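Local coordinates for protein N-acetylmuramoyl-l-alanine amidase (Bartonella henselae, PDB 3NE8) that probably hydrolyses the bond between N-acetylmuramic acid and L-alanine in peptidoglycan, as a zinc-dependent amidase of the cell wall needed in bacterial cell division, at residues Arg66-Gln71 / Val178-Val184; His82-Asp87 / Ser110-Glu115; Thr95-Asp101 / Pro170-Phe176; Asn154-Asn158 / Tyr218-Gln222. One frame throughout, in Å; residues are numbered along the deposited sequence.

Contact 1: residues Arg66-Gln71 / Val178-Val184; sequences RVKKAQ and VLKAPDV
Val178 meets the helix at Arg66 and Val67. Its CG2 lies against the aliphatic part of Arg66, 4.2 Å from Arg66 CB, and the two side chains cross obliquely. The guanidinium of Arg66 is engaged elsewhere, chiefly in a salt bridge with Asp10. Val67 CG2 packs 3.4 Å from the carbonyl O of Val178. Ala181 takes the other branch of the same valine. Val67 CG1 stands opposite the N of its own backbone (chi1 174°), and this turns it onto Ala181 CB at 3.8 Å. One helical valine is thus set between the start and the middle of the loop. This loop joins strand 170-174 to strand 186-190, so the contact lays helix 63-72 along a connection between two strands of the sheet. Pro182 presents CD to Gln71 NE2 at 3.6 Å. Asp183 supplies the direct polar bond. Gln71 reaches out extended beyond CG, and its NE2 donates to Asp183 OD2 over 2.9 Å with an N-H...O angle of 177°. The acceptor lies in the amide plane. The bond uses the syn side of the carboxylate, somewhat out of its plane, and the two flat groups stand 74° apart. Water 1 donates to Asp183 OD1 and, weakly, to Gln71 O. Val184 points its side chain toward the helix, with CG2 4.2 Å from Gln71 CG.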
# COMPACT_ATOMS: atom_id res chain seq x y z
N ARG A 66 -22.13 2.41 -14.31
CA ARG A 66 -20.68 2.25 -14.45
C ARG A 66 -20.14 1.41 -13.29
O ARG A 66 -19.34 0.49 -13.50
CB ARG A 66 -20.03 3.63 -14.51
CG ARG A 66 -20.52 4.46 -15.71
CD ARG A 66 -20.16 5.92 -15.56
NE ARG A 66 -20.83 6.77 -16.54
CZ ARG A 66 -20.25 7.27 -17.63
NH1 ARG A 66 -18.98 6.99 -17.91
NH2 ARG A 66 -20.96 8.03 -18.46
N VAL A 67 -20.60 1.70 -12.08
CA VAL A 67 -20.19 0.93 -10.90
C VAL A 67 -20.64 -0.53 -11.03
O VAL A 67 -19.87 -1.46 -10.76
CB VAL A 67 -20.76 1.56 -9.62
CG1 VAL A 67 -20.47 0.68 -8.40
CG2 VAL A 67 -20.17 2.94 -9.41
N LYS A 68 -21.87 -0.74 -11.47
CA LYS A 68 -22.41 -2.08 -11.63
C LYS A 68 -21.57 -2.89 -12.63
O LYS A 68 -21.32 -4.07 -12.43
CB LYS A 68 -23.86 -2.00 -12.09
CG LYS A 68 -24.53 -3.33 -12.39
CD LYS A 68 -26.02 -3.12 -12.66
CE LYS A 68 -26.68 -4.36 -13.25
NZ LYS A 68 -26.32 -4.55 -14.68
N LYS A 69 -21.13 -2.24 -13.70
CA LYS A 69 -20.31 -2.94 -14.69
C LYS A 69 -18.98 -3.40 -14.09
O LYS A 69 -18.52 -4.50 -14.38
CB LYS A 69 -20.09 -2.06 -15.93
CG LYS A 69 -21.35 -1.89 -16.79
CD LYS A 69 -21.12 -0.89 -17.91
CE LYS A 69 -22.35 -0.72 -18.80
NZ LYS A 69 -22.77 -2.01 -19.43
N ALA A 70 -18.38 -2.58 -13.24
CA ALA A 70 -17.14 -2.96 -12.58
C ALA A 70 -17.37 -4.20 -11.70
O ALA A 70 -16.56 -5.12 -11.70
CB ALA A 70 -16.61 -1.80 -11.75
N GLN A 71 -18.47 -4.20 -10.95
CA GLN A 71 -18.80 -5.33 -10.09
C GLN A 71 -19.13 -6.59 -10.88
O GLN A 71 -18.70 -7.68 -10.52
CB GLN A 71 -19.95 -4.96 -9.15
CG GLN A 71 -19.59 -3.85 -8.18
CD GLN A 71 -20.78 -3.37 -7.40
OE1 GLN A 71 -21.84 -3.11 -7.96
NE2 GLN A 71 -20.62 -3.26 -6.09
N VAL A 178 -19.42 7.85 -8.57
CA VAL A 178 -18.86 6.79 -9.42
C VAL A 178 -17.81 5.96 -8.67
O VAL A 178 -17.41 4.90 -9.16
CB VAL A 178 -18.30 7.36 -10.74
CG1 VAL A 178 -16.90 7.94 -10.55
CG2 VAL A 178 -18.31 6.29 -11.82
N LEU A 179 -17.40 6.43 -7.49
CA LEU A 179 -16.39 5.73 -6.69
C LEU A 179 -17.00 4.92 -5.54
O LEU A 179 -16.28 4.52 -4.63
CB LEU A 179 -15.35 6.73 -6.15
CG LEU A 179 -14.60 7.57 -7.19
CD1 LEU A 179 -13.55 8.46 -6.51
CD2 LEU A 179 -13.97 6.68 -8.26
N LYS A 180 -18.31 4.67 -5.60
CA LYS A 180 -19.04 4.06 -4.49
C LYS A 180 -19.00 2.53 -4.40
O LYS A 180 -19.61 1.97 -3.49
CB LYS A 180 -20.51 4.50 -4.53
CG LYS A 180 -20.73 5.97 -4.24
CD LYS A 180 -20.90 6.22 -2.75
CE LYS A 180 -21.17 7.70 -2.49
NZ LYS A 180 -21.42 7.97 -1.05
N ALA A 181 -18.31 1.83 -5.29
CA ALA A 181 -18.26 0.37 -5.18
C ALA A 181 -17.69 -0.02 -3.80
O ALA A 181 -16.57 0.39 -3.47
CB ALA A 181 -17.41 -0.24 -6.28
N PRO A 182 -18.43 -0.80 -3.00
CA PRO A 182 -17.88 -1.15 -1.68
C PRO A 182 -16.78 -2.20 -1.77
O PRO A 182 -16.00 -2.37 -0.82
CB PRO A 182 -19.09 -1.74 -0.95
CG PRO A 182 -19.98 -2.26 -2.05
CD PRO A 182 -19.82 -1.25 -3.16
N ASP A 183 -16.71 -2.88 -2.91
CA ASP A 183 -15.91 -4.08 -3.09
C ASP A 183 -14.90 -4.02 -4.24
O ASP A 183 -14.25 -5.01 -4.55
CB ASP A 183 -16.83 -5.31 -3.29
CG ASP A 183 -17.79 -5.16 -4.48
OD1 ASP A 183 -18.24 -6.21 -4.98
OD2 ASP A 183 -18.09 -4.03 -4.89
N VAL A 184 -14.77 -2.85 -4.86
CA VAL A 184 -13.80 -2.68 -5.94
C VAL A 184 -13.01 -1.40 -5.69
O VAL A 184 -13.58 -0.32 -5.64
CB VAL A 184 -14.49 -2.56 -7.33
CG1 VAL A 184 -13.44 -2.41 -8.42
CG2 VAL A 184 -15.41 -3.74 -7.60
O HOH W 1 -17.28 -7.12 -7.57

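Contact 2: residues His82-Asp87 / Ser110-Glu115; sequences HADTID and SLAESE. With ZN (zinc ion), chain B.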
# COMPACT_ATOMS: atom_id res chain seq x y z
N HIS A 82 -11.45 11.34 -16.50
CA HIS A 82 -12.10 12.63 -16.66
C HIS A 82 -11.15 13.71 -17.15
O HIS A 82 -9.93 13.57 -17.06
CB HIS A 82 -12.76 13.06 -15.34
CG HIS A 82 -13.97 12.24 -15.04
ND1 HIS A 82 -15.24 12.68 -15.35
CD2 HIS A 82 -14.10 10.98 -14.58
CE1 HIS A 82 -16.11 11.73 -15.05
NE2 HIS A 82 -15.44 10.69 -14.58
N ALA A 83 -11.74 14.78 -17.68
CA ALA A 83 -11.01 15.99 -18.06
C ALA A 83 -11.95 17.18 -17.90
O ALA A 83 -12.45 17.75 -18.87
CB ALA A 83 -10.49 15.88 -19.48
N ASP A 84 -12.22 17.53 -16.65
CA ASP A 84 -13.30 18.44 -16.32
C ASP A 84 -12.94 19.91 -16.35
O ASP A 84 -11.78 20.29 -16.47
CB ASP A 84 -13.84 18.08 -14.93
CG ASP A 84 -14.62 16.80 -14.95
OD1 ASP A 84 -15.69 16.78 -15.60
OD2 ASP A 84 -14.17 15.80 -14.35
N THR A 85 -13.97 20.73 -16.25
CA THR A 85 -13.79 22.15 -15.98
C THR A 85 -13.89 22.34 -14.47
O THR A 85 -14.79 21.79 -13.84
CB THR A 85 -14.87 22.99 -16.67
OG1 THR A 85 -14.56 23.12 -18.06
CG2 THR A 85 -14.94 24.38 -16.05
N ILE A 86 -12.95 23.09 -13.89
CA ILE A 86 -13.02 23.40 -12.47
C ILE A 86 -13.19 24.90 -12.31
O ILE A 86 -13.00 25.66 -13.27
CB ILE A 86 -11.82 22.87 -11.65
CG1 ILE A 86 -10.49 23.15 -12.35
CG2 ILE A 86 -11.97 21.37 -11.38
CD1 ILE A 86 -9.28 22.68 -11.55
N ASP A 87 -13.56 25.33 -11.11
CA ASP A 87 -13.98 26.70 -10.88
C ASP A 87 -12.86 27.71 -11.13
O ASP A 87 -13.10 28.82 -11.62
CB ASP A 87 -14.55 26.85 -9.47
CG ASP A 87 -15.74 25.93 -9.23
OD1 ASP A 87 -16.30 25.40 -10.21
OD2 ASP A 87 -16.12 25.75 -8.05
N SER A 110 -16.60 21.00 -4.95
CA SER A 110 -17.41 21.54 -6.03
C SER A 110 -17.37 20.62 -7.25
O SER A 110 -18.38 20.44 -7.93
CB SER A 110 -16.91 22.93 -6.41
OG SER A 110 -17.81 23.55 -7.31
N LEU A 111 -16.21 20.04 -7.51
CA LEU A 111 -16.07 19.14 -8.65
C LEU A 111 -16.97 17.91 -8.49
O LEU A 111 -17.66 17.53 -9.43
CB LEU A 111 -14.61 18.72 -8.83
CG LEU A 111 -14.32 17.71 -9.96
CD1 LEU A 111 -14.72 18.26 -11.33
CD2 LEU A 111 -12.85 17.32 -9.92
N ALA A 112 -16.97 17.30 -7.32
CA ALA A 112 -17.83 16.14 -7.09
C ALA A 112 -19.30 16.50 -7.21
O ALA A 112 -20.08 15.74 -7.77
CB ALA A 112 -17.54 15.51 -5.73
N GLU A 113 -19.69 17.66 -6.68
CA GLU A 113 -21.08 18.10 -6.78
C GLU A 113 -21.51 18.15 -8.23
O GLU A 113 -22.57 17.65 -8.60
CB GLU A 113 -21.26 19.48 -6.15
CG GLU A 113 -21.15 19.50 -4.63
CD GLU A 113 -21.13 20.91 -4.06
OE1 GLU A 113 -21.25 21.06 -2.83
OE2 GLU A 113 -21.00 21.87 -4.85
N SER A 114 -20.67 18.76 -9.06
CA SER A 114 -20.99 18.92 -10.48
C SER A 114 -20.96 17.59 -11.22
O SER A 114 -21.83 17.31 -12.05
CB SER A 114 -20.03 19.91 -11.13
OG SER A 114 -20.26 21.22 -10.65
N GLU A 115 -19.95 16.77 -10.94
CA GLU A 115 -19.79 15.51 -11.65
C GLU A 115 -20.86 14.48 -11.29
O GLU A 115 -21.19 13.61 -12.10
CB GLU A 115 -18.38 14.96 -11.43
CG GLU A 115 -17.35 15.78 -12.19
CD GLU A 115 -17.65 15.75 -13.66
OE1 GLU A 115 -18.22 16.72 -14.22
OE2 GLU A 115 -17.35 14.70 -14.27
ZN ZN B . -15.90 14.68 -15.91
O HOH W 2 -16.93 22.45 -10.04
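His82 and Glu115 come from opposing segments and bind the zinc ion on adjacent sides, with His82 ND1 and Glu115 OE2 3.1 Å apart. The histidine binds through ND1 at 2.2 Å. With the zinc on ND1 and Ser80 OG on NE2, the ring is held at both nitrogens. Glu115 binds through OE2, also at 2.2 Å, and its carboxylate is turned 83° from the imidazole plane. The glutamate chain bends at chi2 (-60°), which folds the carboxylate back from helix 106-116 to the metal. Asp84 grips the zinc unevenly: OD1 binds at 2.1 Å, and OD2 is a longer ligand at 2.6 Å. Its CB rests on Leu111 CD1, an apolar support just beside the site. Ile86 CG2 adds to that support, 4.2 Å from Leu111 CD1. Asp87 OD2 accepts a hydrogen bond from Ser110 OG, 2.9 Å long and on the syn side. Water 2 donates to Asp87 OD1 and Ser110 OG. Asp84 OD1 and Glu115 OE1 are both acceptors and lie only 2.9 Å apart, an approach that the shared cation probably makes tolerable. His13 and Glu28 complete the site. Zinc amidases of this family usually use two histidines and a glutamate, here His13, His82 and Glu28. Glu115, brought in from helix 106-116, fills a further position. This is consistent with an autoinhibited state, the helix probably having to move before substrate can bind.

Contact 3: residues Thr95-Asp101 / Pro170-Phe176; sequences TVYTISD and PHRYADF
Tyr97 and Phe176 form an offset edge-to-face pair. The edge of Phe176 is turned toward the face of Tyr97, the planes are inclined at 62°, and the ring centroids are 5.2 Å apart. Phe176 CZ lies over the rim of the tyrosine ring. Arg172 runs beside Tyr97 and points the same way, with its CB 3.5 Å from Tyr97 CE1. The polar ends of both go elsewhere: Tyr97 OH bonds to Tyr193, and the guanidinium of Arg172 to Asn168, Asn169 and Asp105. On the other face of the sheet Thr98 and His171 cross at about a right angle. Thr98 OG1 and His171 NE2 share a hydrogen bond of 2.8 Å, and either could donate. Thr98 OG1 is placed there by lying between its own N and carbonyl carbon (chi1 48°). His171 ND1 bonds to Lys229 of the second subunit. Between these two layers of side chains strands 94-99 and 170-174 pair in parallel, and 170-174 is an outermost strand of the mixed sheet within this chain. The ladder starts with Val96 N to Pro170 O at 2.8 Å, nearly straight, followed by Arg172 N to Val96 O. Thr98 N then bonds to Arg172 O, and Ala174 N to Thr98 O at 3.3 Å. Ser100 CB packs obliquely on the Tyr173 ring, 3.5 Å from its CD1. Water 3 donates to Asp101 OD1 and Asp175 OD1. Asp175 OD1 also forms a salt bridge with Lys180, which would probably ease the closeness of the two carboxylates.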
# COMPACT_ATOMS: atom_id res chain seq x y z
N THR A 95 -4.55 14.81 -11.63
CA THR A 95 -5.03 14.68 -10.26
C THR A 95 -5.67 13.31 -10.10
O THR A 95 -6.27 12.79 -11.05
CB THR A 95 -6.15 15.72 -9.95
OG1 THR A 95 -5.81 16.99 -10.50
CG2 THR A 95 -6.37 15.87 -8.46
N VAL A 96 -5.54 12.73 -8.91
CA VAL A 96 -6.24 11.49 -8.59
C VAL A 96 -7.14 11.72 -7.39
O VAL A 96 -6.69 12.24 -6.35
CB VAL A 96 -5.28 10.32 -8.30
CG1 VAL A 96 -6.06 9.03 -8.13
CG2 VAL A 96 -4.24 10.18 -9.39
N TYR A 97 -8.40 11.33 -7.52
CA TYR A 97 -9.38 11.44 -6.44
C TYR A 97 -9.81 10.07 -5.95
O TYR A 97 -10.01 9.14 -6.73
CB TYR A 97 -10.64 12.20 -6.89
CG TYR A 97 -10.39 13.63 -7.29
CD1 TYR A 97 -10.60 14.66 -6.39
CD2 TYR A 97 -9.95 13.95 -8.57
CE1 TYR A 97 -10.37 15.99 -6.75
CE2 TYR A 97 -9.72 15.26 -8.94
CZ TYR A 97 -9.93 16.28 -8.03
OH TYR A 97 -9.69 17.60 -8.37
N THR A 98 -9.93 9.96 -4.63
CA THR A 98 -10.58 8.81 -4.00
C THR A 98 -11.85 9.29 -3.30
O THR A 98 -12.07 10.50 -3.18
CB THR A 98 -9.64 8.13 -2.99
OG1 THR A 98 -9.04 9.11 -2.14
CG2 THR A 98 -8.54 7.40 -3.73
N ILE A 99 -12.68 8.36 -2.84
CA ILE A 99 -13.96 8.73 -2.26
C ILE A 99 -13.81 9.12 -0.79
O ILE A 99 -12.96 8.59 -0.07
CB ILE A 99 -15.00 7.61 -2.41
CG1 ILE A 99 -16.41 8.16 -2.19
CG2 ILE A 99 -14.69 6.46 -1.45
CD1 ILE A 99 -17.52 7.20 -2.58
N SER A 100 -14.65 10.05 -0.35
CA SER A 100 -14.71 10.46 1.04
C SER A 100 -16.01 11.22 1.23
O SER A 100 -16.47 11.90 0.32
CB SER A 100 -13.55 11.39 1.38
OG SER A 100 -13.62 11.82 2.73
N ASP A 101 -16.59 11.12 2.43
CA ASP A 101 -17.79 11.88 2.73
C ASP A 101 -17.45 13.37 2.82
O ASP A 101 -18.24 14.22 2.43
CB ASP A 101 -18.41 11.41 4.05
CG ASP A 101 -19.17 10.10 3.90
OD1 ASP A 101 -19.50 9.73 2.76
OD2 ASP A 101 -19.43 9.45 4.94
N PRO A 170 -1.83 16.50 -5.39
CA PRO A 170 -2.43 15.74 -6.50
C PRO A 170 -3.28 14.55 -6.07
O PRO A 170 -3.97 14.00 -6.94
CB PRO A 170 -1.21 15.27 -7.30
CG PRO A 170 -0.15 15.13 -6.27
CD PRO A 170 -0.38 16.26 -5.29
N HIS A 171 -3.25 14.15 -4.81
CA HIS A 171 -4.23 13.19 -4.31
C HIS A 171 -5.28 13.93 -3.49
O HIS A 171 -4.98 14.43 -2.41
CB HIS A 171 -3.59 12.07 -3.48
CG HIS A 171 -4.61 11.17 -2.86
ND1 HIS A 171 -4.49 10.67 -1.57
CD2 HIS A 171 -5.79 10.72 -3.32
CE1 HIS A 171 -5.54 9.93 -1.29
NE2 HIS A 171 -6.35 9.94 -2.34
N ARG A 172 -6.49 13.99 -4.03
CA ARG A 172 -7.61 14.67 -3.38
C ARG A 172 -8.76 13.69 -3.18
O ARG A 172 -8.67 12.52 -3.55
CB ARG A 172 -8.03 15.89 -4.18
CG ARG A 172 -6.90 16.89 -4.36
CD ARG A 172 -7.32 18.17 -5.03
NE ARG A 172 -6.16 19.05 -5.23
CZ ARG A 172 -6.23 20.37 -5.33
NH1 ARG A 172 -7.40 20.99 -5.26
NH2 ARG A 172 -5.11 21.06 -5.51
N TYR A 173 -9.84 14.16 -2.57
CA TYR A 173 -10.97 13.26 -2.31
C TYR A 173 -12.25 14.04 -2.08
O TYR A 173 -12.24 15.19 -1.64
CB TYR A 173 -10.67 12.31 -1.14
CG TYR A 173 -10.03 12.97 0.05
CD1 TYR A 173 -10.79 13.57 1.03
CD2 TYR A 173 -8.65 12.96 0.20
CE1 TYR A 173 -10.19 14.18 2.13
CE2 TYR A 173 -8.04 13.56 1.29
CZ TYR A 173 -8.82 14.16 2.25
OH TYR A 173 -8.23 14.76 3.34
N ALA A 174 -13.36 13.41 -2.44
CA ALA A 174 -14.68 13.98 -2.25
C ALA A 174 -15.69 12.89 -2.53
O ALA A 174 -15.32 11.76 -2.86
CB ALA A 174 -14.90 15.18 -3.18
N ASP A 175 -16.97 13.21 -2.38
CA ASP A 175 -18.03 12.21 -2.43
C ASP A 175 -18.49 11.95 -3.87
O ASP A 175 -19.63 12.26 -4.24
CB ASP A 175 -19.19 12.67 -1.54
CG ASP A 175 -20.22 11.59 -1.32
OD1 ASP A 175 -19.91 10.39 -1.47
OD2 ASP A 175 -21.36 11.96 -0.97
N PHE A 176 -17.61 11.38 -4.68
CA PHE A 176 -17.92 11.03 -6.07
C PHE A 176 -18.74 9.74 -6.13
O PHE A 176 -18.28 8.67 -5.69
CB PHE A 176 -16.63 10.81 -6.86
CG PHE A 176 -15.83 12.06 -7.10
CD1 PHE A 176 -16.12 12.88 -8.18
CD2 PHE A 176 -14.78 12.40 -6.27
CE1 PHE A 176 -15.38 14.04 -8.41
CE2 PHE A 176 -14.04 13.55 -6.50
CZ PHE A 176 -14.33 14.36 -7.56
O HOH W 3 -18.65 8.73 0.51

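Contact 4: residues Asn154-Asn158 / Tyr218-Gln222; sequences NVVSN and YSIRQ
Val155 and Ser219 mark the closest backbone approach, with their CA atoms 5.6 Å apart. The two short helical segments run at 134° to each other, and their axes come within 9.4 Å. Here Val155 CG2 packs on Ser219 CB at 3.9 Å. The rest of the contact is a polar cluster round Gln222 OE1. Gln222 is extended beyond CG (chi2 -176°), which carries OE1 across to the two asparagines. This oxygen accepts from Asn154 ND2 at 2.6 Å and from Asn158 ND2 at 2.8 Å. The two donors reach it from opposite faces of the glutamine amide plane, and the Asn158 nitrogen stands well above that plane. Asn154 crosses Gln222 at about a right angle, whereas the Asn158 side chain comes from the opposite direction, with the amide planes 44° apart. Asn158 ND2 also donates to Ser219 OG at 2.9 Å, so both of its N-H groups are used and its amide is fixed in rotation. Both acceptors lie close to its amide plane. Asn158 CG lies at the edge of the Tyr218 ring, 3.8 Å from Tyr218 CD2. Water 5 donates to Asn158 OD1 and accepts from Gln222 NE2. Water 4 bridges Val155 O and Ser219 OG. Helices 135-161 and 206-227 are thereby joined through side chains and water. Both also rest on the sheet: Val155 and Val156 pack on Val96 of strand 94-99, and Ile220 packs on Leu77 and Ile79 of strand 77-82.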
# COMPACT_ATOMS: atom_id res chain seq x y z
N ASN A 154 0.38 5.44 -5.63
CA ASN A 154 1.33 4.94 -6.59
C ASN A 154 1.23 5.67 -7.93
O ASN A 154 2.24 5.96 -8.56
CB ASN A 154 1.19 3.44 -6.80
CG ASN A 154 2.48 2.81 -7.27
OD1 ASN A 154 3.57 3.16 -6.80
ND2 ASN A 154 2.38 1.87 -8.19
N VAL A 155 0.00 5.96 -8.35
CA VAL A 155 -0.19 6.68 -9.60
C VAL A 155 0.51 8.03 -9.56
O VAL A 155 1.25 8.38 -10.48
CB VAL A 155 -1.69 6.85 -9.93
CG1 VAL A 155 -1.87 7.86 -11.04
CG2 VAL A 155 -2.31 5.51 -10.33
N VAL A 156 0.29 8.77 -8.49
CA VAL A 156 0.93 10.06 -8.31
C VAL A 156 2.46 9.93 -8.33
O VAL A 156 3.14 10.68 -9.01
CB VAL A 156 0.48 10.73 -7.00
CG1 VAL A 156 1.41 11.88 -6.63
CG2 VAL A 156 -0.97 11.18 -7.11
N SER A 157 2.98 8.96 -7.58
CA SER A 157 4.42 8.74 -7.53
C SER A 157 5.01 8.51 -8.92
O SER A 157 6.02 9.10 -9.28
CB SER A 157 4.73 7.54 -6.62
OG SER A 157 6.13 7.29 -6.56
N ASN A 158 4.38 7.63 -9.70
CA ASN A 158 4.91 7.31 -11.02
C ASN A 158 4.71 8.40 -12.06
O ASN A 158 5.54 8.59 -12.94
CB ASN A 158 4.36 5.97 -11.51
CG ASN A 158 4.98 4.80 -10.77
OD1 ASN A 158 6.19 4.80 -10.51
ND2 ASN A 158 4.17 3.82 -10.43
N TYR A 218 1.93 1.15 -15.85
CA TYR A 218 2.99 0.70 -14.97
C TYR A 218 2.51 0.66 -13.52
O TYR A 218 2.77 -0.30 -12.79
CB TYR A 218 4.21 1.61 -15.12
CG TYR A 218 5.39 1.23 -14.26
CD1 TYR A 218 6.14 0.09 -14.53
CD2 TYR A 218 5.76 2.00 -13.17
CE1 TYR A 218 7.22 -0.27 -13.74
CE2 TYR A 218 6.85 1.66 -12.38
CZ TYR A 218 7.57 0.53 -12.66
OH TYR A 218 8.64 0.20 -11.86
N SER A 219 1.81 1.71 -13.10
CA SER A 219 1.26 1.74 -11.75
C SER A 219 0.31 0.59 -11.51
O SER A 219 0.30 -0.00 -10.43
CB SER A 219 0.54 3.06 -11.47
OG SER A 219 1.47 4.13 -11.49
N ILE A 220 -0.51 0.27 -12.51
CA ILE A 220 -1.43 -0.86 -12.41
C ILE A 220 -0.69 -2.18 -12.25
O ILE A 220 -1.06 -3.02 -11.42
CB ILE A 220 -2.40 -0.90 -13.61
CG1 ILE A 220 -3.36 0.29 -13.53
CG2 ILE A 220 -3.16 -2.23 -13.63
CD1 ILE A 220 -4.18 0.50 -14.80
N ARG A 221 0.37 -2.38 -13.02
CA ARG A 221 1.18 -3.59 -12.89
C ARG A 221 1.77 -3.72 -11.48
O ARG A 221 1.79 -4.81 -10.89
CB ARG A 221 2.30 -3.59 -13.93
CG ARG A 221 1.80 -3.53 -15.36
CD ARG A 221 1.52 -4.91 -15.94
NE ARG A 221 0.47 -5.62 -15.21
CZ ARG A 221 0.57 -6.88 -14.80
NH1 ARG A 221 1.68 -7.57 -15.04
NH2 ARG A 221 -0.43 -7.45 -14.15
N GLN A 222 2.25 -2.61 -10.92
CA GLN A 222 2.80 -2.64 -9.56
C GLN A 222 1.70 -2.96 -8.55
O GLN A 222 1.91 -3.73 -7.61
CB GLN A 222 3.44 -1.30 -9.23
CG GLN A 222 4.73 -1.04 -9.99
CD GLN A 222 5.38 0.26 -9.56
OE1 GLN A 222 4.69 1.26 -9.33
NE2 GLN A 222 6.70 0.26 -9.44
O HOH W 4 1.17 6.53 -12.86
O HOH W 5 7.72 3.11 -9.02

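The four contacts are arranged round one mixed sheet. Contact 3 pairs two of its strands. Contact 1 sets helix 63-72 on a loop between two strands, contact 2 sets helix 106-116 on the loop after strand 77-82, and contact 4 joins helices 135-161 and 206-227. Contacts 2 and 3 have centres 11 Å apart and touch where Ala112 and Leu111 pack on Phe176 and Tyr97. Contacts 1 and 3 touch through the Lys180-Asp175 salt bridge, and contacts 3 and 4 through Val96 and Pro170 against Val155 and Val156. Along the chain, contacts 2 and 3 are nested inside contact 1, whereas contact 4 crosses it. The zinc site and the helix pair lie on opposite sides of the chain's centre, contacts 2 and 4 being 24 Å apart between centres.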